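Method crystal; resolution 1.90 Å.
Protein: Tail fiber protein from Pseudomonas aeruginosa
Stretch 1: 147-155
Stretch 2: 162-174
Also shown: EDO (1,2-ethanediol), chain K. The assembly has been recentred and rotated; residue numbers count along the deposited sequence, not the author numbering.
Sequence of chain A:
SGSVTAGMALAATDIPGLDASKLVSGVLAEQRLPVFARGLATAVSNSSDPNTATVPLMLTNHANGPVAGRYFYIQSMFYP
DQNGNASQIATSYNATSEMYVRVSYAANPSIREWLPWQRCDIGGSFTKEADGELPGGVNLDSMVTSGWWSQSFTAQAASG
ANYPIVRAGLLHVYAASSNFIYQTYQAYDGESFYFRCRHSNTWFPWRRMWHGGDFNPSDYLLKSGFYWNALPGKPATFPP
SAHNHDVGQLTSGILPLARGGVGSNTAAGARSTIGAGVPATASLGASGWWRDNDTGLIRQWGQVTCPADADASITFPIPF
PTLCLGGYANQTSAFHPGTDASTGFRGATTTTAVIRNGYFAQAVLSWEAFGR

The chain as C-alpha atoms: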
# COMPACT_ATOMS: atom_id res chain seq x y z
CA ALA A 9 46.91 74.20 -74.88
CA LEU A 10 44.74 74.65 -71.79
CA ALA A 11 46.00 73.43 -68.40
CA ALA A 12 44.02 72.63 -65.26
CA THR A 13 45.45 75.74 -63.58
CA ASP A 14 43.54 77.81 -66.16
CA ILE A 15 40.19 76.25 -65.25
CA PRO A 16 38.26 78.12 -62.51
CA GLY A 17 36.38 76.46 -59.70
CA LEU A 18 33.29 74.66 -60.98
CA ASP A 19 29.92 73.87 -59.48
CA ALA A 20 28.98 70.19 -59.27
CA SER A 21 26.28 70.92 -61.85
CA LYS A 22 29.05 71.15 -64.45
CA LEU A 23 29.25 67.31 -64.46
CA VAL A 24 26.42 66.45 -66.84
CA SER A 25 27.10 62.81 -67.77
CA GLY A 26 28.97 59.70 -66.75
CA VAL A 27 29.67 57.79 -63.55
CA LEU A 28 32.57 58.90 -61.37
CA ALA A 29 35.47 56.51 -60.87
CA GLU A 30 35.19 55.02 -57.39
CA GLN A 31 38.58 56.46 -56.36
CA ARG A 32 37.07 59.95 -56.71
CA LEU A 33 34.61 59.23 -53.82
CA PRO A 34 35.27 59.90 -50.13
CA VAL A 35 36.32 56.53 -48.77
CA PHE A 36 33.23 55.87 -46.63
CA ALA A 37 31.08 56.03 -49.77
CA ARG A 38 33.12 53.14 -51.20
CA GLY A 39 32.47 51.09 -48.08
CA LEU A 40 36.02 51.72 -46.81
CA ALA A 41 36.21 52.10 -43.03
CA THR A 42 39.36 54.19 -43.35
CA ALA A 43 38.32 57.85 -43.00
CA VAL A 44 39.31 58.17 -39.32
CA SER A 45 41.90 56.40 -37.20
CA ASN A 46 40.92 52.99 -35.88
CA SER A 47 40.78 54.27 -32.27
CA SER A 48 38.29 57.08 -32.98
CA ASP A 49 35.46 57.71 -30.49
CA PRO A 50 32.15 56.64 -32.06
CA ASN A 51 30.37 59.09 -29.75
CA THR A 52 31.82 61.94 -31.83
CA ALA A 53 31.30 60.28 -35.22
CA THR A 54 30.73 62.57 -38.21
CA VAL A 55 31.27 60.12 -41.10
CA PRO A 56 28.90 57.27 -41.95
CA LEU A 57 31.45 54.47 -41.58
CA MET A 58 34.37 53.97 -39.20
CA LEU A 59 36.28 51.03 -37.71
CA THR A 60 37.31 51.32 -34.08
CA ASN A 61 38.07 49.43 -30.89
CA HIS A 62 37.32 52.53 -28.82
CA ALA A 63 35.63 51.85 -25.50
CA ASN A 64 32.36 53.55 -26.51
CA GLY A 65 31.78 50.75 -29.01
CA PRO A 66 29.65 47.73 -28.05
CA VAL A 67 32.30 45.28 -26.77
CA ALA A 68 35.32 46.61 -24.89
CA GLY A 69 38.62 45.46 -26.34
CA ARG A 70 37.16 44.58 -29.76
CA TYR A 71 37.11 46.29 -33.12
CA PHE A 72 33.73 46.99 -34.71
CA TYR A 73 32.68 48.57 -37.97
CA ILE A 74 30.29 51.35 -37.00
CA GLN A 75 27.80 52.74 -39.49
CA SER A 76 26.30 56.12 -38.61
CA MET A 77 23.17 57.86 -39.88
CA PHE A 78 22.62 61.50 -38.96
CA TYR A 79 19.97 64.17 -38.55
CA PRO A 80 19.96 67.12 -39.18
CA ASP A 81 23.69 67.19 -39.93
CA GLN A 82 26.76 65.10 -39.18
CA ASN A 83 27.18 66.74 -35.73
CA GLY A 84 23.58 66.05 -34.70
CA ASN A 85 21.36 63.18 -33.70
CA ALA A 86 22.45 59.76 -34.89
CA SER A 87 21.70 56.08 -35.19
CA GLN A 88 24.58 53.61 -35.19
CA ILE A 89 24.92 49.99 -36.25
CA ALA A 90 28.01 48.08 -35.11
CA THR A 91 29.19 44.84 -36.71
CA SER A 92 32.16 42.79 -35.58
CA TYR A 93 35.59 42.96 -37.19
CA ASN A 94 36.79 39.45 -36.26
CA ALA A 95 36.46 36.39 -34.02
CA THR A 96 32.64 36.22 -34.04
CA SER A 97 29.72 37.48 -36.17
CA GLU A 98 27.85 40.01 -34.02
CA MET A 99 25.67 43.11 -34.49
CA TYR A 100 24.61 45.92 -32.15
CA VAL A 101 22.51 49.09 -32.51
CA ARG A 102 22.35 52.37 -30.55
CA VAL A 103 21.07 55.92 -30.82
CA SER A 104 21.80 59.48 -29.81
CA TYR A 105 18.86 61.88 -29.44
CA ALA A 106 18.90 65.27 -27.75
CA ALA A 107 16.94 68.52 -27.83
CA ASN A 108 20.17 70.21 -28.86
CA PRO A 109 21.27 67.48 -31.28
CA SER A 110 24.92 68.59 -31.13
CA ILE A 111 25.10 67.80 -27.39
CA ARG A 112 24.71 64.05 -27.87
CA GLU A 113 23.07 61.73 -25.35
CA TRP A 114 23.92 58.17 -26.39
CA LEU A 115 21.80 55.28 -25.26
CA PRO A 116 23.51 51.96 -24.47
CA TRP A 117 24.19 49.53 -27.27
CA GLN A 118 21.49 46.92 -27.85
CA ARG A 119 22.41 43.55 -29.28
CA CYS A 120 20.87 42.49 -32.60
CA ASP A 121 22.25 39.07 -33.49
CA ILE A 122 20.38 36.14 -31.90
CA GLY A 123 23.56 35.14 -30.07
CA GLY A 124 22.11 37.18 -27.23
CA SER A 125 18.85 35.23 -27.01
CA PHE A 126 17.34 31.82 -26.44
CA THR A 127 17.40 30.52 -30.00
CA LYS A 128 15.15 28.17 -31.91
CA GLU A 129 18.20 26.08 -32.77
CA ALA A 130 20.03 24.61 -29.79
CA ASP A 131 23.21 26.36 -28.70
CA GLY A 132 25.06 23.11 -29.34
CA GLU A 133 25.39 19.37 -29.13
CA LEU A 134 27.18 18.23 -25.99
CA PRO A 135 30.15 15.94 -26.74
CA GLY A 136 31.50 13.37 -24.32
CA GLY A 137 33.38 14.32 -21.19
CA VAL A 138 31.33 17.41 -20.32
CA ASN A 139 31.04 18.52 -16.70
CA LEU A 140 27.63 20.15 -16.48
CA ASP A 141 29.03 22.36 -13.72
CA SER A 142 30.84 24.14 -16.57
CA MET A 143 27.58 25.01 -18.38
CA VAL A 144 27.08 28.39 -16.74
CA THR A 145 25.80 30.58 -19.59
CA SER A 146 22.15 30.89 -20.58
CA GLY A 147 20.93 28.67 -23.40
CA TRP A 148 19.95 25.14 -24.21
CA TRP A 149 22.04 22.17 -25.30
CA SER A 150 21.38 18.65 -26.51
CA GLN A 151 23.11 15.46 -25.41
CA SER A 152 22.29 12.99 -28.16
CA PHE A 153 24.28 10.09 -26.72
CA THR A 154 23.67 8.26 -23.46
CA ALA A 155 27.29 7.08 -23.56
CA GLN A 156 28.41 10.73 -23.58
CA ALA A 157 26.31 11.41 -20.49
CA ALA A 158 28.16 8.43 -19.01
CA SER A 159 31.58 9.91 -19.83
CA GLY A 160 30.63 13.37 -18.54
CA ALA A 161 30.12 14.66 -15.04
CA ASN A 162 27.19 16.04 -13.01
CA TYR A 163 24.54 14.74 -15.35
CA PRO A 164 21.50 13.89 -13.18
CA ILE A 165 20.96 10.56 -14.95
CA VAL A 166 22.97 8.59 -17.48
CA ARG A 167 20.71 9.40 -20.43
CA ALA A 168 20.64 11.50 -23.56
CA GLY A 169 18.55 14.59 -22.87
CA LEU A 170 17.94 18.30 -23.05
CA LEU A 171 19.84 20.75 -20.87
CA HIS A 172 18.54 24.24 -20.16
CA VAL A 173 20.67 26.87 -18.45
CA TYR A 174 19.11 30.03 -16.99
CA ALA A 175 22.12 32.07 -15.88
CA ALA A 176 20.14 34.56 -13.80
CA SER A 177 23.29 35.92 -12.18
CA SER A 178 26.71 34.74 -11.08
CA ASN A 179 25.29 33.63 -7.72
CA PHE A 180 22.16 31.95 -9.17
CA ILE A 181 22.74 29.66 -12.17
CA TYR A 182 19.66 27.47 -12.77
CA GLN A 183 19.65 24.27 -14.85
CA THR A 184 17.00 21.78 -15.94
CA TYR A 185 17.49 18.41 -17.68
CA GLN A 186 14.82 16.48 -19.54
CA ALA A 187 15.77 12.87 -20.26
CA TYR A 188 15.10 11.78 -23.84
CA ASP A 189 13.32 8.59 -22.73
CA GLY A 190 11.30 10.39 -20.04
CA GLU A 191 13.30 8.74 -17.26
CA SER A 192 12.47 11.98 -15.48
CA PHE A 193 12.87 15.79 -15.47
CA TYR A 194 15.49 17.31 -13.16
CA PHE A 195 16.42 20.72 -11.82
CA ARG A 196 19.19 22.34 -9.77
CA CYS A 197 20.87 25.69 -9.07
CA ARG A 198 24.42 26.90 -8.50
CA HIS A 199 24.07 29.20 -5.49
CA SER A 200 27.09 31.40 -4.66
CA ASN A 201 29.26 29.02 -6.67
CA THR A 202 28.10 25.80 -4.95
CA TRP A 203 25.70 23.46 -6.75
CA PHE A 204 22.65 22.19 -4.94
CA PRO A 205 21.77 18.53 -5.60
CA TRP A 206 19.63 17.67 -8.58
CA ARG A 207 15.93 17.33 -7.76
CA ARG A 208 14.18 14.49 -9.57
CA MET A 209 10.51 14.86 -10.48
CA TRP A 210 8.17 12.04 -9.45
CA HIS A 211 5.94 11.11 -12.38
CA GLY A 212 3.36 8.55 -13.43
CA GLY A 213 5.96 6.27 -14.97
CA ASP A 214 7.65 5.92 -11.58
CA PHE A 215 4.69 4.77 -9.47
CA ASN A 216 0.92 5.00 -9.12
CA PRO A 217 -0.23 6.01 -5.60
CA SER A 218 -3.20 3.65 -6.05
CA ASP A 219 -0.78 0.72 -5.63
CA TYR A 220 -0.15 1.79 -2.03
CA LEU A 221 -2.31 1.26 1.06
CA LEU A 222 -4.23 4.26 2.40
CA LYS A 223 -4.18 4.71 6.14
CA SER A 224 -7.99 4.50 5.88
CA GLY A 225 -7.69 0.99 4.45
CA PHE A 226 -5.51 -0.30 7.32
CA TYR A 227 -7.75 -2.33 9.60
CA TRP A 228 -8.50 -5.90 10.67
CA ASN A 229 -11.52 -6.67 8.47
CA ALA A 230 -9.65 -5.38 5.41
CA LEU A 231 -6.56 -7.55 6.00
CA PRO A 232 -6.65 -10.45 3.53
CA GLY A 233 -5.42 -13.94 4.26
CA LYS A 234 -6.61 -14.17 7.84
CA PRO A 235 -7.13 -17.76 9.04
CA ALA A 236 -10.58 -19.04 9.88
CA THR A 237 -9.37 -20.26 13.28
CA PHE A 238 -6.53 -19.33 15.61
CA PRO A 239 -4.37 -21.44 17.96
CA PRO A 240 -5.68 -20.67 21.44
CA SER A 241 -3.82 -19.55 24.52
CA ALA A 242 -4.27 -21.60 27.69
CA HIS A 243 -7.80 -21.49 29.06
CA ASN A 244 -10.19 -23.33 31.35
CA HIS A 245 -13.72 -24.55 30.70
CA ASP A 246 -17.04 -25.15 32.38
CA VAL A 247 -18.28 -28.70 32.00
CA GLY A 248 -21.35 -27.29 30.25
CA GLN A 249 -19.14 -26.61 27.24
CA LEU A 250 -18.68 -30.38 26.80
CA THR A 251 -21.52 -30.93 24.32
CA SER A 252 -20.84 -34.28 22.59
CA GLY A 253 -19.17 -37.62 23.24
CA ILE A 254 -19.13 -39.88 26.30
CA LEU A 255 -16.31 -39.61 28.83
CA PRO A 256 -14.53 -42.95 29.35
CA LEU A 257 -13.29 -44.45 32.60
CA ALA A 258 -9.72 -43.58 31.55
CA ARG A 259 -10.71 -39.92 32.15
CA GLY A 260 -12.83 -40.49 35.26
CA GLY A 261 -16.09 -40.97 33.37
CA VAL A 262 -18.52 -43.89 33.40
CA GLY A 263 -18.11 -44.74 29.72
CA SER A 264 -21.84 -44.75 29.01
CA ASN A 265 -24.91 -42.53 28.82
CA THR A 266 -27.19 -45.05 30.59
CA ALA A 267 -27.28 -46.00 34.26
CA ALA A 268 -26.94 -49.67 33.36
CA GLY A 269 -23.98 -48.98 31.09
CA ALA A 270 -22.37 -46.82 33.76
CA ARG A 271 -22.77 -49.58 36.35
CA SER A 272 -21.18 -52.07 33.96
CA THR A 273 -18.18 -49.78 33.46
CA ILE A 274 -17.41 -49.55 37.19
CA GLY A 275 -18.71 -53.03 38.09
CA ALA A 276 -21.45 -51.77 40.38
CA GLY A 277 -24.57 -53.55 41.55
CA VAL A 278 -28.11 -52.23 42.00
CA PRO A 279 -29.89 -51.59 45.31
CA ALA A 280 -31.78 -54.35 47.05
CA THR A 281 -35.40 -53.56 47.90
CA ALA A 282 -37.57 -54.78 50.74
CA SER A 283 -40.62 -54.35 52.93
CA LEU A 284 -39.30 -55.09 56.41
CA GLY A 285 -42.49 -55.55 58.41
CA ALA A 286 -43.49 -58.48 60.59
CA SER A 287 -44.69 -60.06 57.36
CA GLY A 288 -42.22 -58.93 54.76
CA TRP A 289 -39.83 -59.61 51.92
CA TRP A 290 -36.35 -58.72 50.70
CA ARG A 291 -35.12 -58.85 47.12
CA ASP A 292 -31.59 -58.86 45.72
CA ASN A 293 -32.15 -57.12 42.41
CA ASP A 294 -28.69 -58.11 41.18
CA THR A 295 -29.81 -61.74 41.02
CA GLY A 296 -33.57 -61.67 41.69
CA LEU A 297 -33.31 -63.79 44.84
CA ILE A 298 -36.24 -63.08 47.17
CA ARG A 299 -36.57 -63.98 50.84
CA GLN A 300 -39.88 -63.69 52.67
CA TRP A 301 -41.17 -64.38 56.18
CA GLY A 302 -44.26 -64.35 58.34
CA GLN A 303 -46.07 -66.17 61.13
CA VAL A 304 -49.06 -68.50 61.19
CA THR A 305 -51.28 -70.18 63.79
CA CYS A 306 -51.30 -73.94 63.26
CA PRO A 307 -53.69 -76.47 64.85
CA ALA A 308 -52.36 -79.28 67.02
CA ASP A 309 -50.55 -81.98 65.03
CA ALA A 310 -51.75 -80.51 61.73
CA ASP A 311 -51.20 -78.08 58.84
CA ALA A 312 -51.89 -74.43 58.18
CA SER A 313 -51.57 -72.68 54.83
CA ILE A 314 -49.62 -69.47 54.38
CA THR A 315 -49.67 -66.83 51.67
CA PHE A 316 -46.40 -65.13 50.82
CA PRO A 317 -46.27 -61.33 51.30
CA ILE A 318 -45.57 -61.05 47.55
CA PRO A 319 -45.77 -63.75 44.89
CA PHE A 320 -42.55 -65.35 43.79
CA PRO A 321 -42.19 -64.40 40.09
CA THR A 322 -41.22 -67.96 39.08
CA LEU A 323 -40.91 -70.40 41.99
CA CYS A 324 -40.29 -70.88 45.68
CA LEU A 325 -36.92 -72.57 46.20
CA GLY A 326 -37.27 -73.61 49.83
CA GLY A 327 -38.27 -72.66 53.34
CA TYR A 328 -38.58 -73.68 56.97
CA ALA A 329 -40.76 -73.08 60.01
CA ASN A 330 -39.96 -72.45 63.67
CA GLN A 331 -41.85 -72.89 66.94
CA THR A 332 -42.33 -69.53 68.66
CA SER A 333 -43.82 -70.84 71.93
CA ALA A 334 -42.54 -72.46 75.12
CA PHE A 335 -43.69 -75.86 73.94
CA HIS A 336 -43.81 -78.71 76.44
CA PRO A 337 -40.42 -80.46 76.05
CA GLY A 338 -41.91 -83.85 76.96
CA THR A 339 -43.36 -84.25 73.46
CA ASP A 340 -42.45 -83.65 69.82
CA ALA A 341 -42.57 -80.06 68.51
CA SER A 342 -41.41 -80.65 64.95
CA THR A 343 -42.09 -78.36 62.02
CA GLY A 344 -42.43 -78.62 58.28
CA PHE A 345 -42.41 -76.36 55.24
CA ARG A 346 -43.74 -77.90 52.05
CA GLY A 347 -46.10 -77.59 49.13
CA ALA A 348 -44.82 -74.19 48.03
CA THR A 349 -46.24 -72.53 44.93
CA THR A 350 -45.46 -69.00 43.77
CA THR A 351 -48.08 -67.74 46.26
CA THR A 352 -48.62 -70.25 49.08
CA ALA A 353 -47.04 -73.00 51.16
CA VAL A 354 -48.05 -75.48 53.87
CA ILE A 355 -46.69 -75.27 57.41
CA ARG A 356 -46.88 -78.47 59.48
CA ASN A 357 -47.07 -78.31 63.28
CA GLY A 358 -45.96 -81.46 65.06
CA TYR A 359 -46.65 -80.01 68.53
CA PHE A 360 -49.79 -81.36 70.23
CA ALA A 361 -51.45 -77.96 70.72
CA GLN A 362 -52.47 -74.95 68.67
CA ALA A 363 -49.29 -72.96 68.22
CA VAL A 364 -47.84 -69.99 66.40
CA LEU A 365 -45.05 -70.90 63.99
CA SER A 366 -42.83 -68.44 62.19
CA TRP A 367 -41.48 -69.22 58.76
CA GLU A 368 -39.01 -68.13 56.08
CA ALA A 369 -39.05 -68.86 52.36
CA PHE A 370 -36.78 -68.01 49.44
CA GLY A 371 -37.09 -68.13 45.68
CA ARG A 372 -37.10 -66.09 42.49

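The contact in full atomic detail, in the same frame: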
# COMPACT_ATOMS: atom_id res chain seq x y z
N GLY A 147 21.13 29.34 -22.12
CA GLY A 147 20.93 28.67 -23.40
C GLY A 147 20.36 27.27 -23.22
O GLY A 147 19.91 26.89 -22.14
N TRP A 148 20.35 26.53 -24.31
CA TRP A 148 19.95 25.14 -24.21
C TRP A 148 20.84 24.30 -25.12
O TRP A 148 21.23 24.73 -26.20
CB TRP A 148 18.47 24.90 -24.52
CG TRP A 148 17.98 25.35 -25.85
CD1 TRP A 148 17.90 26.63 -26.30
CD2 TRP A 148 17.43 24.53 -26.88
NE1 TRP A 148 17.35 26.66 -27.55
CE2 TRP A 148 17.05 25.38 -27.94
CE3 TRP A 148 17.22 23.16 -27.02
CZ2 TRP A 148 16.48 24.91 -29.10
CZ3 TRP A 148 16.65 22.69 -28.17
CH2 TRP A 148 16.31 23.57 -29.20
N TRP A 149 21.11 23.08 -24.67
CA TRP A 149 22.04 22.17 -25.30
C TRP A 149 21.47 20.76 -25.31
O TRP A 149 20.72 20.37 -24.40
CB TRP A 149 23.40 22.18 -24.58
CG TRP A 149 24.22 23.37 -24.79
CD1 TRP A 149 25.24 23.52 -25.67
CD2 TRP A 149 24.12 24.61 -24.08
NE1 TRP A 149 25.76 24.77 -25.56
CE2 TRP A 149 25.08 25.47 -24.61
CE3 TRP A 149 23.31 25.07 -23.05
CZ2 TRP A 149 25.25 26.78 -24.13
CZ3 TRP A 149 23.47 26.36 -22.59
CH2 TRP A 149 24.42 27.21 -23.15
N SER A 150 21.87 19.99 -26.31
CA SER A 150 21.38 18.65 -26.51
C SER A 150 22.49 17.63 -26.33
O SER A 150 23.54 17.75 -26.96
CB SER A 150 20.78 18.48 -27.92
OG SER A 150 20.23 17.21 -28.09
N GLN A 151 22.24 16.62 -25.51
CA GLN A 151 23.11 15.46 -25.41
C GLN A 151 22.40 14.34 -26.15
O GLN A 151 21.38 13.81 -25.67
CB GLN A 151 23.41 15.08 -23.96
CG GLN A 151 24.22 13.79 -23.82
CD GLN A 151 25.54 13.84 -24.59
OE1 GLN A 151 25.65 13.32 -25.70
NE2 GLN A 151 26.55 14.49 -24.01
N SER A 152 22.91 14.00 -27.31
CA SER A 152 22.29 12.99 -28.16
C SER A 152 22.75 11.59 -27.87
O SER A 152 22.25 10.65 -28.49
CB SER A 152 22.53 13.37 -29.62
OG SER A 152 21.96 14.65 -29.88
N PHE A 153 23.68 11.40 -26.93
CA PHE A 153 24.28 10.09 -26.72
C PHE A 153 24.31 9.76 -25.23
O PHE A 153 24.98 10.44 -24.46
CB PHE A 153 25.71 10.04 -27.29
CG PHE A 153 25.76 10.19 -28.78
CD1 PHE A 153 25.83 11.44 -29.36
CD2 PHE A 153 25.74 9.05 -29.60
CE1 PHE A 153 25.88 11.58 -30.73
CE2 PHE A 153 25.77 9.18 -30.98
CZ PHE A 153 25.84 10.45 -31.55
N THR A 154 23.60 8.71 -24.85
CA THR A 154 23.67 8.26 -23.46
C THR A 154 25.10 7.97 -23.03
O THR A 154 25.48 8.29 -21.90
CB THR A 154 22.76 7.05 -23.29
OG1 THR A 154 21.39 7.51 -23.29
CG2 THR A 154 23.04 6.31 -22.00
N ALA A 155 25.92 7.39 -23.91
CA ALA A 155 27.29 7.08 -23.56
C ALA A 155 28.11 8.35 -23.30
O ALA A 155 29.11 8.29 -22.58
CB ALA A 155 27.98 6.25 -24.66
N ASN A 162 28.31 15.25 -13.56
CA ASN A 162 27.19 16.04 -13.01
C ASN A 162 25.95 16.03 -13.89
O ASN A 162 25.08 16.90 -13.75
CB ASN A 162 27.66 17.46 -12.70
CG ASN A 162 28.51 17.53 -11.44
OD1 ASN A 162 28.00 17.29 -10.35
ND2 ASN A 162 29.79 17.81 -11.59
N TYR A 163 25.83 15.06 -14.76
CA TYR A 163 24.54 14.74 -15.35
C TYR A 163 23.66 14.14 -14.25
O TYR A 163 24.16 13.42 -13.39
CB TYR A 163 24.67 13.75 -16.50
CG TYR A 163 25.22 14.31 -17.80
CD1 TYR A 163 26.58 14.58 -17.93
CD2 TYR A 163 24.39 14.54 -18.88
CE1 TYR A 163 27.08 15.07 -19.13
CE2 TYR A 163 24.89 15.03 -20.09
CZ TYR A 163 26.24 15.28 -20.19
OH TYR A 163 26.76 15.76 -21.39
N PRO A 164 22.36 14.45 -14.24
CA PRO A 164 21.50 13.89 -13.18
C PRO A 164 21.16 12.44 -13.37
O PRO A 164 20.75 11.77 -12.41
CB PRO A 164 20.24 14.76 -13.24
CG PRO A 164 20.17 15.22 -14.66
CD PRO A 164 21.63 15.36 -15.12
N ILE A 165 21.30 11.93 -14.59
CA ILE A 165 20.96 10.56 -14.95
C ILE A 165 21.82 10.25 -16.17
O ILE A 165 22.17 11.15 -16.95
CB ILE A 165 19.45 10.43 -15.25
CG1 ILE A 165 19.04 8.98 -15.48
CG2 ILE A 165 19.07 11.30 -16.48
CD1 ILE A 165 18.99 8.17 -14.18
N VAL A 166 22.20 9.00 -16.31
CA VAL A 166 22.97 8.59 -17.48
C VAL A 166 22.01 8.35 -18.63
O VAL A 166 21.55 7.22 -18.85
CB VAL A 166 23.85 7.37 -17.20
CG1 VAL A 166 24.64 6.96 -18.45
CG2 VAL A 166 24.81 7.70 -16.07
N ARG A 167 21.65 9.44 -19.34
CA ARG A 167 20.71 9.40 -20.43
C ARG A 167 20.96 10.59 -21.34
O ARG A 167 21.27 11.69 -20.86
CB ARG A 167 19.23 9.47 -19.98
CG ARG A 167 18.74 8.36 -19.15
CD ARG A 167 18.39 7.12 -19.96
NE ARG A 167 17.51 6.22 -19.16
CZ ARG A 167 17.91 5.54 -18.11
NH1 ARG A 167 19.15 5.65 -17.67
NH2 ARG A 167 17.06 4.76 -17.45
N ALA A 168 20.81 10.38 -22.64
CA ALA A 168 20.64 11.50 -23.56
C ALA A 168 19.50 12.39 -23.06
O ALA A 168 18.58 11.93 -22.38
CB ALA A 168 20.36 10.98 -24.96
N GLY A 169 19.56 13.67 -23.38
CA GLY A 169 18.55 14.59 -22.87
C GLY A 169 18.82 16.02 -23.25
O GLY A 169 19.80 16.34 -23.91
N LEU A 170 17.92 16.87 -22.79
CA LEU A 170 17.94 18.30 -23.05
C LEU A 170 18.31 19.10 -21.82
O LEU A 170 17.57 19.11 -20.82
CB LEU A 170 16.57 18.76 -23.58
CG LEU A 170 16.56 20.11 -24.25
CD1 LEU A 170 17.43 20.14 -25.48
CD2 LEU A 170 15.14 20.47 -24.62
N LEU A 171 19.41 19.84 -21.92
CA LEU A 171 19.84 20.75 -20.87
C LEU A 171 19.42 22.18 -21.15
O LEU A 171 19.73 22.71 -22.22
CB LEU A 171 21.36 20.73 -20.70
CG LEU A 171 22.00 21.71 -19.73
CD1 LEU A 171 21.68 21.28 -18.30
CD2 LEU A 171 23.49 21.78 -19.91
N HIS A 172 18.78 22.80 -20.15
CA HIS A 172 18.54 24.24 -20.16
C HIS A 172 19.38 24.92 -19.09
O HIS A 172 19.50 24.40 -17.97
CB HIS A 172 17.08 24.60 -19.90
CG HIS A 172 16.22 24.62 -21.11
ND1 HIS A 172 15.59 23.50 -21.59
CD2 HIS A 172 15.87 25.63 -21.95
CE1 HIS A 172 14.88 23.81 -22.66
NE2 HIS A 172 15.05 25.09 -22.91
N VAL A 173 19.96 26.06 -19.42
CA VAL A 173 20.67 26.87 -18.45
C VAL A 173 20.03 28.25 -18.43
O VAL A 173 19.97 28.93 -19.46
CB VAL A 173 22.16 26.98 -18.79
CG1 VAL A 173 22.88 27.80 -17.71
CG2 VAL A 173 22.79 25.63 -18.96
N TYR A 174 19.60 28.68 -17.25
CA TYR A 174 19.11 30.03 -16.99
C TYR A 174 20.10 30.70 -16.04
O TYR A 174 19.99 30.60 -14.82
CB TYR A 174 17.70 30.02 -16.44
CG TYR A 174 16.75 29.15 -17.24
CD1 TYR A 174 16.25 29.57 -18.47
CD2 TYR A 174 16.35 27.93 -16.76
CE1 TYR A 174 15.39 28.81 -19.18
CE2 TYR A 174 15.48 27.15 -17.47
CZ TYR A 174 15.01 27.60 -18.70
OH TYR A 174 14.13 26.85 -19.42
C1 EDO K . 20.62 7.99 -27.00
O1 EDO K . 21.86 7.39 -26.58
C2 EDO K . 19.98 7.09 -28.04
O2 EDO K . 19.66 5.83 -27.41

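Strands 147-151 and 169-174 run antiparallel, their N-to-C directions 160° apart, as neighbours in one sheet. The register is regular: Gly-147 faces Val-173, Trp-149 faces Leu-171 and Gln-151 faces Gly-169 as hydrogen-bonded pairs, while Trp-148 with His-172 and Ser-150 with Leu-170 are the non-hydrogen-bonded pairs between them. Each hydrogen-bonded pair closes a two-bond ring. Gly-147 N donates to Val-173 O at 2.9 Å and Val-173 N returns to Gly-147 O at 2.8 Å; Trp-149 N reaches Leu-171 O at 2.8 Å, and Leu-171 N reaches Trp-149 O at 2.9 Å. The last ring joins Gln-151 N to Gly-169 O and Gly-169 N to Gln-151 O, both 2.9 Å. At the Trp-148/His-172 pair the backbones come close enough for CA-H...O contacts, the shorter from Trp-148 CA to Leu-171 O at 3.1 Å.

Glycine at 147 is dictated locally. With phi/psi of 153/-170, a CB would jam against the preceding carbonyl oxygen, and it would also clash with Trp-149 CH2. The indole of Trp-149 thus occupies the space beside the bare backbone, and its CZ3 meets Val-173 CG2 at 3.8 Å, a diagonal apolar contact on the face these two share with Leu-171 and Gln-151.

The other face carries Trp-148, His-172, Ser-150 and Leu-170. Trp-148, with chi1 in p, sets its CB over the face of the His-172 ring, 3.9 Å from the ring centroid, a CH-pi contact. The imidazole and the five-membered ring of the indole are nearly parallel, at 13°, but slid apart with centroids 5.4 Å apart, so there is little ring overlap. The indole's benzo edge turns to Leu-170 instead, with Trp-148 CE3 3.4 Å from Leu-170 CD1.

At and beyond the end of the ladder, polar side chains extend the pairing. Gln-151 NE2 donates to Tyr-163 OH at 2.9 Å, tying the loop before the second strand to the first strand, while Gln-151 OE1 accepts from Phe-153 N at 3.0 Å and braces the turn into the helix. Thr-154 supplies the next anchor: its OG1 accepts from Ala-168 N at 3.0 Å, so a side-chain oxygen bonds the backbone where the strand ladder has ended. Ala-168 tucks its methyl in beside this bond, CB lying 3.1 Å from Gln-151 O. A 1,2-ethanediol, probably from the crystallisation liquor, takes the amide of Thr-154, with N to O1 at 2.8 Å.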